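Local coordinates for protein endosialidase (Enterobacteria phage phi92, PDB 4HIZ) that cleaves sialic acid polymers from within, hydrolysing alpha-2,8 and alpha-2,9 linkages, as expected of a phage enzyme directed at polysialic acid capsules, at residues S179-P188 / L205-D214; P391-L399 / F411-G422. All blocks are in the same frame, centred on the assembly; numbering follows the deposited sequence. Where two conformers were deposited one is given.

Contact 1: residues S179-P188 / L205-D214. With EDO (1,2-ethanediol), chain K.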
loop_
_atom_site.group_PDB
_atom_site.type_symbol
_atom_site.label_atom_id
_atom_site.label_comp_id
_atom_site.label_asym_id
_atom_site.label_seq_id
_atom_site.Cartn_x
_atom_site.Cartn_y
_atom_site.Cartn_z
ATOM N N SER A 179 -14.014 -27.337 12.141
ATOM C CA SER A 179 -14.299 -26.398 13.229
ATOM C C SER A 179 -13.095 -26.093 14.070
ATOM O O SER A 179 -12.165 -26.875 14.151
ATOM C CB SER A 179 -15.458 -26.870 14.132
ATOM O OG SER A 179 -15.030 -27.855 15.053
ATOM N N ARG A 180 -13.127 -24.895 14.663
ATOM C CA ARG A 180 -12.090 -24.436 15.615
ATOM C C ARG A 180 -12.811 -23.641 16.663
ATOM O O ARG A 180 -13.877 -23.097 16.409
ATOM C CB ARG A 180 -11.099 -23.454 14.924
ATOM C CG ARG A 180 -9.827 -24.114 14.409
ATOM C CD ARG A 180 -8.956 -23.069 13.710
ATOM N NE ARG A 180 -7.629 -23.608 13.407
ATOM C CZ ARG A 180 -6.746 -22.963 12.633
ATOM N NH1 ARG A 180 -7.068 -21.761 12.118
ATOM N NH2 ARG A 180 -5.542 -23.484 12.420
ATOM N N PRO A 181 -12.208 -23.508 17.848
ATOM C CA PRO A 181 -12.780 -22.557 18.806
ATOM C C PRO A 181 -12.609 -21.142 18.239
ATOM O O PRO A 181 -11.569 -20.872 17.627
ATOM C CB PRO A 181 -11.882 -22.732 20.039
ATOM C CG PRO A 181 -10.553 -23.204 19.516
ATOM C CD PRO A 181 -10.920 -24.075 18.299
ATOM N N MET A 182 -13.589 -20.267 18.421
ATOM C CA MET A 182 -13.432 -18.893 17.948
ATOM C C MET A 182 -12.306 -18.201 18.719
ATOM O O MET A 182 -12.007 -18.564 19.844
ATOM C CB MET A 182 -14.724 -18.103 18.197
ATOM C CG MET A 182 -15.848 -18.446 17.233
ATOM S SD MET A 182 -15.413 -18.142 15.484
ATOM C CE MET A 182 -15.478 -16.337 15.416
ATOM N N PRO A 183 -11.686 -17.175 18.118
ATOM C CA PRO A 183 -10.784 -16.337 18.911
ATOM C C PRO A 183 -11.628 -15.529 19.888
ATOM O O PRO A 183 -12.526 -14.793 19.473
ATOM C CB PRO A 183 -10.140 -15.415 17.841
ATOM C CG PRO A 183 -11.024 -15.505 16.653
ATOM C CD PRO A 183 -11.850 -16.710 16.721
ATOM N N TYR A 184 -11.382 -15.669 21.191
ATOM C CA TYR A 184 -12.187 -14.934 22.159
ATOM C C TYR A 184 -11.415 -14.725 23.425
ATOM O O TYR A 184 -10.389 -15.405 23.667
ATOM C CB TYR A 184 -13.569 -15.594 22.421
ATOM C CG TYR A 184 -13.618 -16.920 23.207
ATOM C CD1 TYR A 184 -13.338 -16.943 24.577
ATOM C CD2 TYR A 184 -14.016 -18.107 22.589
ATOM C CE1 TYR A 184 -13.438 -18.110 25.297
ATOM C CE2 TYR A 184 -14.127 -19.290 23.313
ATOM C CZ TYR A 184 -13.805 -19.276 24.666
ATOM O OH TYR A 184 -13.895 -20.441 25.432
ATOM N N TYR A 185 -11.898 -13.770 24.220
ATOM C CA TYR A 185 -11.266 -13.373 25.479
ATOM C C TYR A 185 -12.333 -13.419 26.579
ATOM O O TYR A 185 -13.501 -13.079 26.339
ATOM C CB TYR A 185 -10.783 -11.900 25.317
ATOM C CG TYR A 185 -10.453 -11.242 26.616
ATOM C CD1 TYR A 185 -9.324 -11.622 27.339
ATOM C CD2 TYR A 185 -11.276 -10.242 27.144
ATOM C CE1 TYR A 185 -9.016 -11.008 28.560
ATOM C CE2 TYR A 185 -10.981 -9.641 28.389
ATOM C CZ TYR A 185 -9.852 -10.018 29.073
ATOM O OH TYR A 185 -9.558 -9.412 30.286
ATOM N N ARG A 186 -11.949 -13.842 27.782
ATOM C CA ARG A 186 -12.852 -13.794 28.935
ATOM C C ARG A 186 -12.073 -13.267 30.121
ATOM O O ARG A 186 -10.842 -13.493 30.217
ATOM C CB ARG A 186 -13.311 -15.219 29.319
ATOM C CG ARG A 186 -13.985 -15.976 28.212
ATOM C CD ARG A 186 -15.439 -15.556 28.040
ATOM N NE ARG A 186 -16.129 -16.503 27.143
ATOM C CZ ARG A 186 -16.736 -17.644 27.523
ATOM N NH1 ARG A 186 -16.817 -18.008 28.806
ATOM N NH2 ARG A 186 -17.308 -18.438 26.602
ATOM N N ARG A 187 -12.776 -12.595 31.037
ATOM C CA ARG A 187 -12.193 -12.158 32.297
ATOM C C ARG A 187 -13.013 -12.727 33.462
ATOM O O ARG A 187 -13.876 -12.047 34.011
ATOM C CB ARG A 187 -12.208 -10.643 32.335
ATOM C CG ARG A 187 -11.412 -10.055 33.496
ATOM C CD ARG A 187 -11.467 -8.588 33.445
ATOM N NE ARG A 187 -10.928 -8.003 34.671
ATOM C CZ ARG A 187 -11.661 -7.373 35.594
ATOM N NH1 ARG A 187 -11.073 -6.871 36.660
ATOM N NH2 ARG A 187 -12.974 -7.235 35.453
ATOM N N PRO A 188 -12.768 -13.999 33.821
ATOM C CA PRO A 188 -13.606 -14.671 34.812
ATOM C C PRO A 188 -13.127 -14.396 36.217
ATOM O O PRO A 188 -12.041 -13.856 36.404
ATOM C CB PRO A 188 -13.428 -16.176 34.476
ATOM C CG PRO A 188 -12.562 -16.209 33.201
ATOM C CD PRO A 188 -11.804 -14.927 33.216
ATOM N N LEU A 205 -15.448 -22.492 32.930
ATOM C CA LEU A 205 -15.580 -21.364 32.023
ATOM C C LEU A 205 -16.851 -21.628 31.210
ATOM O O LEU A 205 -16.905 -22.560 30.402
ATOM C CB LEU A 205 -14.337 -21.304 31.128
ATOM C CG LEU A 205 -14.148 -20.084 30.257
ATOM C CD1 LEU A 205 -13.786 -18.883 31.140
ATOM C CD2 LEU A 205 -13.030 -20.350 29.246
ATOM N N LYS A 206 -17.883 -20.815 31.426
ATOM C CA LYS A 206 -19.200 -21.134 30.871
ATOM C C LYS A 206 -19.218 -21.152 29.346
ATOM O O LYS A 206 -18.680 -20.271 28.704
ATOM C CB LYS A 206 -20.276 -20.199 31.429
ATOM C CG LYS A 206 -20.563 -20.442 32.926
ATOM C CD LYS A 206 -21.905 -19.848 33.355
ATOM C CE LYS A 206 -22.106 -19.894 34.867
ATOM N NZ LYS A 206 -22.373 -21.267 35.395
ATOM N N LYS A 207 -19.808 -22.207 28.794
ATOM C CA LYS A 207 -19.999 -22.365 27.352
ATOM C C LYS A 207 -18.700 -22.134 26.585
ATOM O O LYS A 207 -18.634 -21.383 25.619
ATOM C CB LYS A 207 -21.138 -21.463 26.854
ATOM C CG LYS A 207 -22.458 -21.673 27.602
ATOM C CD LYS A 207 -22.776 -23.172 27.812
ATOM C CE LYS A 207 -24.022 -23.382 28.672
ATOM N NZ LYS A 207 -23.807 -23.074 30.125
ATOM N N HIS A 208 -17.649 -22.814 27.019
ATOM C CA HIS A 208 -16.313 -22.549 26.470
ATOM C C HIS A 208 -16.143 -22.980 25.000
ATOM O O HIS A 208 -15.322 -22.406 24.262
ATOM C CB HIS A 208 -15.240 -23.181 27.376
ATOM C CG HIS A 208 -15.450 -24.642 27.625
ATOM N ND1 HIS A 208 -15.138 -25.605 26.685
ATOM C CD2 HIS A 208 -15.947 -25.308 28.704
ATOM C CE1 HIS A 208 -15.434 -26.803 27.177
ATOM N NE2 HIS A 208 -15.930 -26.645 28.393
ATOM N N GLY A 209 -16.893 -23.994 24.573
ATOM C CA GLY A 209 -16.825 -24.459 23.198
ATOM C C GLY A 209 -15.524 -25.140 22.835
ATOM O O GLY A 209 -15.261 -25.371 21.664
ATOM N N LEU A 210 -14.697 -25.468 23.823
ATOM C CA LEU A 210 -13.396 -26.079 23.536
ATOM C C LEU A 210 -13.486 -27.610 23.370
ATOM O O LEU A 210 -14.387 -28.255 23.914
ATOM C CB LEU A 210 -12.385 -25.752 24.649
ATOM C CG LEU A 210 -12.243 -24.265 24.966
ATOM C CD1 LEU A 210 -11.471 -24.037 26.286
ATOM C CD2 LEU A 210 -11.535 -23.592 23.819
ATOM N N LYS A 211 -12.531 -28.155 22.630
ATOM C CA LYS A 211 -12.351 -29.589 22.475
ATOM C C LYS A 211 -10.950 -29.961 22.900
ATOM O O LYS A 211 -10.062 -29.100 22.980
ATOM C CB LYS A 211 -12.578 -30.001 21.019
ATOM C CG LYS A 211 -14.037 -29.855 20.575
ATOM C CD LYS A 211 -14.199 -30.123 19.089
ATOM C CE LYS A 211 -15.696 -30.245 18.725
ATOM N NZ LYS A 211 -16.224 -31.667 18.830
ATOM N N VAL A 212 -10.749 -31.236 23.215
ATOM C CA VAL A 212 -9.412 -31.710 23.527
ATOM C C VAL A 212 -8.417 -31.337 22.417
ATOM O O VAL A 212 -8.694 -31.533 21.207
ATOM C CB VAL A 212 -9.422 -33.236 23.704
ATOM C CG1 VAL A 212 -8.001 -33.756 23.869
ATOM C CG2 VAL A 212 -10.281 -33.611 24.913
ATOM N N GLY A 213 -7.269 -30.802 22.828
ATOM C CA GLY A 213 -6.237 -30.403 21.892
ATOM C C GLY A 213 -6.313 -28.933 21.534
ATOM O O GLY A 213 -5.346 -28.389 20.956
ATOM N N ASP A 214 -7.429 -28.274 21.854
ATOM C CA ASP A 214 -7.530 -26.822 21.531
ATOM C C ASP A 214 -6.517 -26.024 22.346
ATOM O O ASP A 214 -6.168 -26.388 23.472
ATOM C CB ASP A 214 -8.960 -26.299 21.718
ATOM C CG ASP A 214 -9.875 -26.713 20.585
ATOM O OD1 ASP A 214 -9.356 -27.169 19.533
ATOM O OD2 ASP A 214 -11.116 -26.565 20.723
HETATM C C1 EDO K . -19.339 -27.817 24.730
HETATM O O1 EDO K . -20.627 -27.826 25.360
HETATM C C2 EDO K . -18.315 -27.098 25.600
HETATM O O2 EDO K . -18.714 -25.752 25.935
#
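Pro181 and Leu210 mark the closest backbone approach, CA to CA 5.9 Å, and from there 179-188 and 205-214 run in opposite senses, bow apart around Tyr184 and draw together again at Pro188 and Leu205, where the CA atoms are 7.5 Å apart, leaving side chains to bridge them. Arg186 does most of this. Its chain is bent by the turn about CB-CG (chi2 -80°) and presents the guanidinium end-on to one carbonyl: NH1 lies 2.9 Å from Lys206 O, and NH2 closes on that same oxygen at 3.1 Å. The oxygen lies almost in the guanidinium plane, so the two bonds fix the rotation of the group; a longer, weak bond from NH2 goes to Lys207 O, which also accepts from Asn156. Next to this grip, Leu205 CD1 packs 3.6 Å from Pro188 CG. Tyr184 extends its hydroxyl to 205-214, and OH donates to His208 O (2.7 Å) in the carbonyl plane, on a lone pair. Segment 205-214 also holds its own shape: Leu210 N donates to His208 ND1 (2.9 Å) in the imidazole plane, while an ethanediol molecule lies over one face of that ring and takes a bond from Gly209 N. At the other end the Pro181 ring and the Asp214 carboxylate approach from opposite directions, CD 3.5 Å from OD2. That oxygen is tied from above its plane by Lys211 N, across the type II turn 211-214, and forms a salt bridge to Arg157. Leu205 and Leu210 both also touch Phe262 of strand 261-264. The contact lies where the chain leaves propeller strand 172-181 for an inserted antiparallel sheet, starting at strand 185-186, that carries a sialic acid-binding site, probably the counterpart of the barrel inserted in the propeller of related phage endosialidases.

Contact 2: residues P391-L399 / F411-G422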
loop_
_atom_site.group_PDB
_atom_site.type_symbol
_atom_site.label_atom_id
_atom_site.label_comp_id
_atom_site.label_asym_id
_atom_site.label_seq_id
_atom_site.Cartn_x
_atom_site.Cartn_y
_atom_site.Cartn_z
ATOM N N PRO A 391 -43.132 -13.066 -7.564
ATOM C CA PRO A 391 -43.650 -12.997 -8.935
ATOM C C PRO A 391 -42.498 -12.689 -9.915
ATOM O O PRO A 391 -41.407 -12.235 -9.513
ATOM C CB PRO A 391 -44.629 -11.807 -8.880
ATOM C CG PRO A 391 -44.097 -10.944 -7.786
ATOM C CD PRO A 391 -43.565 -11.922 -6.745
ATOM N N ASN A 392 -42.732 -12.993 -11.183
ATOM C CA ASN A 392 -41.853 -12.528 -12.254
ATOM C C ASN A 392 -40.486 -13.231 -12.371
ATOM O O ASN A 392 -39.542 -12.638 -12.892
ATOM C CB ASN A 392 -41.686 -11.005 -12.217
ATOM C CG ASN A 392 -43.005 -10.269 -12.406
ATOM O OD1 ASN A 392 -43.351 -9.368 -11.631
ATOM N ND2 ASN A 392 -43.718 -10.614 -13.455
ATOM N N ASN A 393 -40.407 -14.495 -11.940
ATOM C CA ASN A 393 -39.254 -15.373 -12.231
ATOM C C ASN A 393 -37.925 -14.742 -11.788
ATOM O O ASN A 393 -37.032 -14.502 -12.610
ATOM C CB ASN A 393 -39.168 -15.733 -13.738
ATOM C CG ASN A 393 -40.450 -16.360 -14.281
ATOM O OD1 ASN A 393 -41.389 -16.664 -13.534
ATOM N ND2 ASN A 393 -40.483 -16.584 -15.605
ATOM N N VAL A 394 -37.802 -14.437 -10.499
ATOM C CA VAL A 394 -36.539 -13.890 -9.982
ATOM C C VAL A 394 -35.495 -15.004 -10.137
ATOM O O VAL A 394 -35.722 -16.146 -9.730
ATOM C CB VAL A 394 -36.699 -13.421 -8.513
ATOM C CG1 VAL A 394 -35.372 -12.878 -7.941
ATOM C CG2 VAL A 394 -37.824 -12.313 -8.401
ATOM N N HIS A 395 -34.360 -14.680 -10.755
ATOM C CA HIS A 395 -33.402 -15.701 -11.155
ATOM C C HIS A 395 -31.948 -15.204 -11.118
ATOM O O HIS A 395 -31.684 -13.985 -11.126
ATOM C CB HIS A 395 -33.769 -16.240 -12.559
ATOM C CG HIS A 395 -33.678 -15.200 -13.630
ATOM N ND1 HIS A 395 -34.627 -14.217 -13.799
ATOM C CD2 HIS A 395 -32.749 -14.996 -14.593
ATOM C CE1 HIS A 395 -34.285 -13.440 -14.818
ATOM N NE2 HIS A 395 -33.147 -13.894 -15.316
ATOM N N HIS A 396 -31.031 -16.164 -11.041
ATOM C CA HIS A 396 -29.574 -15.991 -11.167
ATOM C C HIS A 396 -28.898 -15.450 -9.940
ATOM O O HIS A 396 -27.647 -15.358 -9.902
ATOM C CB HIS A 396 -29.160 -15.107 -12.369
ATOM C CG HIS A 396 -29.383 -15.748 -13.697
ATOM N ND1 HIS A 396 -29.724 -17.080 -13.857
ATOM C CD2 HIS A 396 -29.289 -15.226 -14.942
ATOM C CE1 HIS A 396 -29.855 -17.342 -15.151
ATOM N NE2 HIS A 396 -29.594 -16.235 -15.830
ATOM N N THR A 397 -29.708 -15.091 -8.948
ATOM C CA THR A 397 -29.142 -14.521 -7.714
ATOM C C THR A 397 -29.611 -15.317 -6.505
ATOM O O THR A 397 -30.796 -15.691 -6.412
ATOM C CB THR A 397 -29.489 -13.001 -7.569
ATOM O OG1 THR A 397 -28.875 -12.474 -6.384
ATOM C CG2 THR A 397 -30.991 -12.738 -7.460
ATOM N N ASN A 398 -28.700 -15.557 -5.559
ATOM C CA ASN A 398 -29.175 -15.936 -4.231
ATOM C C ASN A 398 -29.805 -14.704 -3.578
ATOM O O ASN A 398 -29.556 -13.568 -4.003
ATOM C CB ASN A 398 -28.071 -16.566 -3.353
ATOM C CG ASN A 398 -26.983 -15.586 -2.995
ATOM O OD1 ASN A 398 -26.595 -14.807 -3.829
ATOM N ND2 ASN A 398 -26.483 -15.633 -1.789
ATOM N N LEU A 399 -30.603 -14.923 -2.537
ATOM C CA LEU A 399 -31.357 -13.846 -1.893
ATOM C C LEU A 399 -31.096 -13.852 -0.387
ATOM O O LEU A 399 -31.942 -14.281 0.409
ATOM C CB LEU A 399 -32.863 -13.986 -2.144
ATOM C CG LEU A 399 -33.325 -13.800 -3.610
ATOM C CD1 LEU A 399 -34.864 -13.928 -3.692
ATOM C CD2 LEU A 399 -32.908 -12.441 -4.145
ATOM N N PHE A 411 -32.053 -9.161 -0.180
ATOM C CA PHE A 411 -31.212 -8.493 -1.182
ATOM C C PHE A 411 -30.915 -9.447 -2.327
ATOM O O PHE A 411 -30.752 -10.651 -2.128
ATOM C CB PHE A 411 -29.869 -8.072 -0.557
ATOM C CG PHE A 411 -29.991 -7.008 0.499
ATOM C CD1 PHE A 411 -30.410 -7.338 1.802
ATOM C CD2 PHE A 411 -29.752 -5.692 0.194
ATOM C CE1 PHE A 411 -30.527 -6.364 2.775
ATOM C CE2 PHE A 411 -29.849 -4.685 1.187
ATOM C CZ PHE A 411 -30.230 -5.011 2.472
ATOM N N GLY A 412 -30.744 -8.896 -3.520
ATOM C CA GLY A 412 -30.267 -9.671 -4.648
ATOM C C GLY A 412 -29.662 -8.706 -5.657
ATOM O O GLY A 412 -29.864 -7.488 -5.560
ATOM N N THR A 413 -28.890 -9.258 -6.570
ATOM C CA THR A 413 -28.214 -8.429 -7.592
ATOM C C THR A 413 -28.288 -9.154 -8.910
ATOM O O THR A 413 -27.974 -10.340 -8.968
ATOM C CB THR A 413 -26.735 -8.250 -7.209
ATOM O OG1 THR A 413 -26.640 -7.652 -5.905
ATOM C CG2 THR A 413 -25.980 -7.372 -8.223
ATOM N N GLU A 414 -28.624 -8.448 -9.996
ATOM C CA GLU A 414 -28.564 -9.132 -11.295
ATOM C C GLU A 414 -27.077 -9.253 -11.742
ATOM O O GLU A 414 -26.212 -8.501 -11.286
ATOM C CB GLU A 414 -29.433 -8.420 -12.342
ATOM C CG GLU A 414 -28.942 -6.972 -12.590
ATOM C CD GLU A 414 -29.884 -6.151 -13.478
ATOM O OE1 GLU A 414 -30.882 -6.707 -14.006
ATOM O OE2 GLU A 414 -29.611 -4.928 -13.665
ATOM N N ARG A 415 -26.779 -10.237 -12.587
ATOM C CA ARG A 415 -25.399 -10.514 -12.999
ATOM C C ARG A 415 -24.903 -9.462 -14.000
ATOM O O ARG A 415 -23.698 -9.183 -14.075
ATOM C CB ARG A 415 -25.341 -11.896 -13.680
ATOM C CG ARG A 415 -25.730 -13.027 -12.737
ATOM C CD ARG A 415 -24.530 -13.405 -11.884
ATOM N NE ARG A 415 -24.970 -14.460 -11.005
ATOM C CZ ARG A 415 -24.190 -15.326 -10.403
ATOM N NH1 ARG A 415 -22.855 -15.256 -10.532
ATOM N NH2 ARG A 415 -24.776 -16.248 -9.655
ATOM N N SER A 416 -25.844 -8.942 -14.778
ATOM C CA SER A 416 -25.543 -7.910 -15.782
ATOM C C SER A 416 -26.805 -7.091 -15.985
ATOM O O SER A 416 -27.908 -7.572 -15.669
ATOM C CB SER A 416 -25.060 -8.567 -17.098
ATOM O OG SER A 416 -24.806 -7.555 -18.082
ATOM N N PHE A 417 -26.677 -5.859 -16.489
ATOM C CA PHE A 417 -27.839 -5.008 -16.571
ATOM C C PHE A 417 -28.992 -5.649 -17.360
ATOM O O PHE A 417 -28.788 -6.227 -18.440
ATOM C CB PHE A 417 -27.525 -3.651 -17.235
ATOM C CG PHE A 417 -28.729 -2.784 -17.315
ATOM C CD1 PHE A 417 -29.254 -2.211 -16.159
ATOM C CD2 PHE A 417 -29.414 -2.619 -18.520
ATOM C CE1 PHE A 417 -30.419 -1.443 -16.206
ATOM C CE2 PHE A 417 -30.591 -1.863 -18.564
ATOM C CZ PHE A 417 -31.085 -1.270 -17.401
ATOM N N GLY A 418 -30.197 -5.532 -16.807
ATOM C CA GLY A 418 -31.409 -5.878 -17.522
ATOM C C GLY A 418 -31.780 -7.361 -17.445
ATOM O O GLY A 418 -32.735 -7.776 -18.108
ATOM N N GLU A 419 -31.044 -8.159 -16.677
ATOM C CA GLU A 419 -31.392 -9.585 -16.545
ATOM C C GLU A 419 -32.401 -9.842 -15.436
ATOM O O GLU A 419 -32.950 -10.951 -15.336
ATOM C CB GLU A 419 -30.145 -10.447 -16.301
ATOM C CG GLU A 419 -29.155 -10.391 -17.426
ATOM C CD GLU A 419 -27.945 -11.288 -17.200
ATOM O OE1 GLU A 419 -27.891 -12.020 -16.182
ATOM O OE2 GLU A 419 -27.047 -11.283 -18.063
ATOM N N TRP A 420 -32.658 -8.842 -14.595
ATOM C CA TRP A 420 -33.477 -9.112 -13.392
ATOM C C TRP A 420 -34.907 -9.563 -13.731
ATOM O O TRP A 420 -35.449 -10.546 -13.164
ATOM C CB TRP A 420 -33.570 -7.859 -12.513
ATOM C CG TRP A 420 -34.305 -8.095 -11.214
ATOM C CD1 TRP A 420 -35.622 -7.853 -10.985
ATOM C CD2 TRP A 420 -33.747 -8.536 -9.956
ATOM N NE1 TRP A 420 -35.942 -8.163 -9.675
ATOM C CE2 TRP A 420 -34.799 -8.560 -9.020
ATOM C CE3 TRP A 420 -32.473 -8.942 -9.549
ATOM C CZ2 TRP A 420 -34.618 -8.985 -7.688
ATOM C CZ3 TRP A 420 -32.281 -9.336 -8.226
ATOM C CH2 TRP A 420 -33.352 -9.364 -7.316
ATOM N N GLU A 421 -35.536 -8.824 -14.627
ATOM C CA GLU A 421 -36.953 -9.061 -14.922
ATOM C C GLU A 421 -37.201 -10.425 -15.553
ATOM O O GLU A 421 -36.393 -10.937 -16.333
ATOM C CB GLU A 421 -37.488 -7.966 -15.860
ATOM C CG GLU A 421 -37.543 -6.538 -15.232
ATOM C CD GLU A 421 -36.290 -5.690 -15.424
ATOM O OE1 GLU A 421 -35.183 -6.245 -15.668
ATOM O OE2 GLU A 421 -36.454 -4.446 -15.323
ATOM N N GLY A 422 -38.338 -10.993 -15.200
ATOM C CA GLY A 422 -38.711 -12.307 -15.708
ATOM C C GLY A 422 -38.765 -12.298 -17.223
ATOM O O GLY A 422 -39.245 -11.332 -17.825
HETATM O O HOH W 1 -37.771 -10.851 -11.791
HETATM O O HOH W 2 -34.090 -11.808 -11.115
HETATM O O HOH W 3 -31.453 -11.903 -13.024
#
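Trp420 receives Val394 on one face of its indole, with CG1 3.9 Å above the plane and towards the rim, and water 2 sits over the same face; Thr397 CG2 comes in obliquely, 3.7 Å from Trp420 CZ3. This is a blade-to-blade link of the beta propeller: 391-399 carries the chain from the outer strand 386-389 of one blade to strand 401-404 of the next, and packs against the loop following strand 407-413. The His395 imidazole has water 3 over one face and, at its edge, Asn393 O, which accepts from ND1, and Glu421 O. His395 CD2 in turn lies over the centre of the His396 ring, whose own edge faces Glu419 OE1 with the carboxylate turned steeply across it (76°). Glu419 is anchored by Arg428 and the backbone of Asn427.

Trp420 leaves its backbone pointing away from that link, but with CG anti to the backbone N (chi1 -176°) the torsion brings the indole back beside Val394 and Thr397. Its carbonyl oxygen is reached through water: water 1 donates to both Asn392 O and Trp420 O, and water 2, which accepts from His395 N, lies 2.8 Å from Trp420 O. Nearer strand 407-413, Thr397 OG1 accepts from Thr413 N at 3.2 Å and donates to Asn398 O. Arg415 clasps His396 O side-on, NE and NH2 each 3.0 Å from the oxygen, which lies in the guanidinium plane while the two nitrogens stand on opposite faces of the carbonyl plane. Where the linker meets strand 407-413, the CA-H of Leu399 points at Phe411 O, with CA and O 3.3 Å apart.

In the fold
Both contacts lie in the catalytic propeller region, about 20 Å apart at their nearest atoms and 41 Å between centres, and they follow one another along the chain without sharing a strand. Contact 2 is the more buried, stays within one subunit and joins two consecutive blades; several of its backbone oxygens are bridged by waters, and its apolar centre is an indole. Contact 1 is only partly buried and sits where an insertion leaves its blade, close enough to the trimer interface that Tyr185 meets His466 of a second subunit. In each, an arginine holds one backbone carbonyl with two nitrogens, end-on in contact 1 and side-on in contact 2.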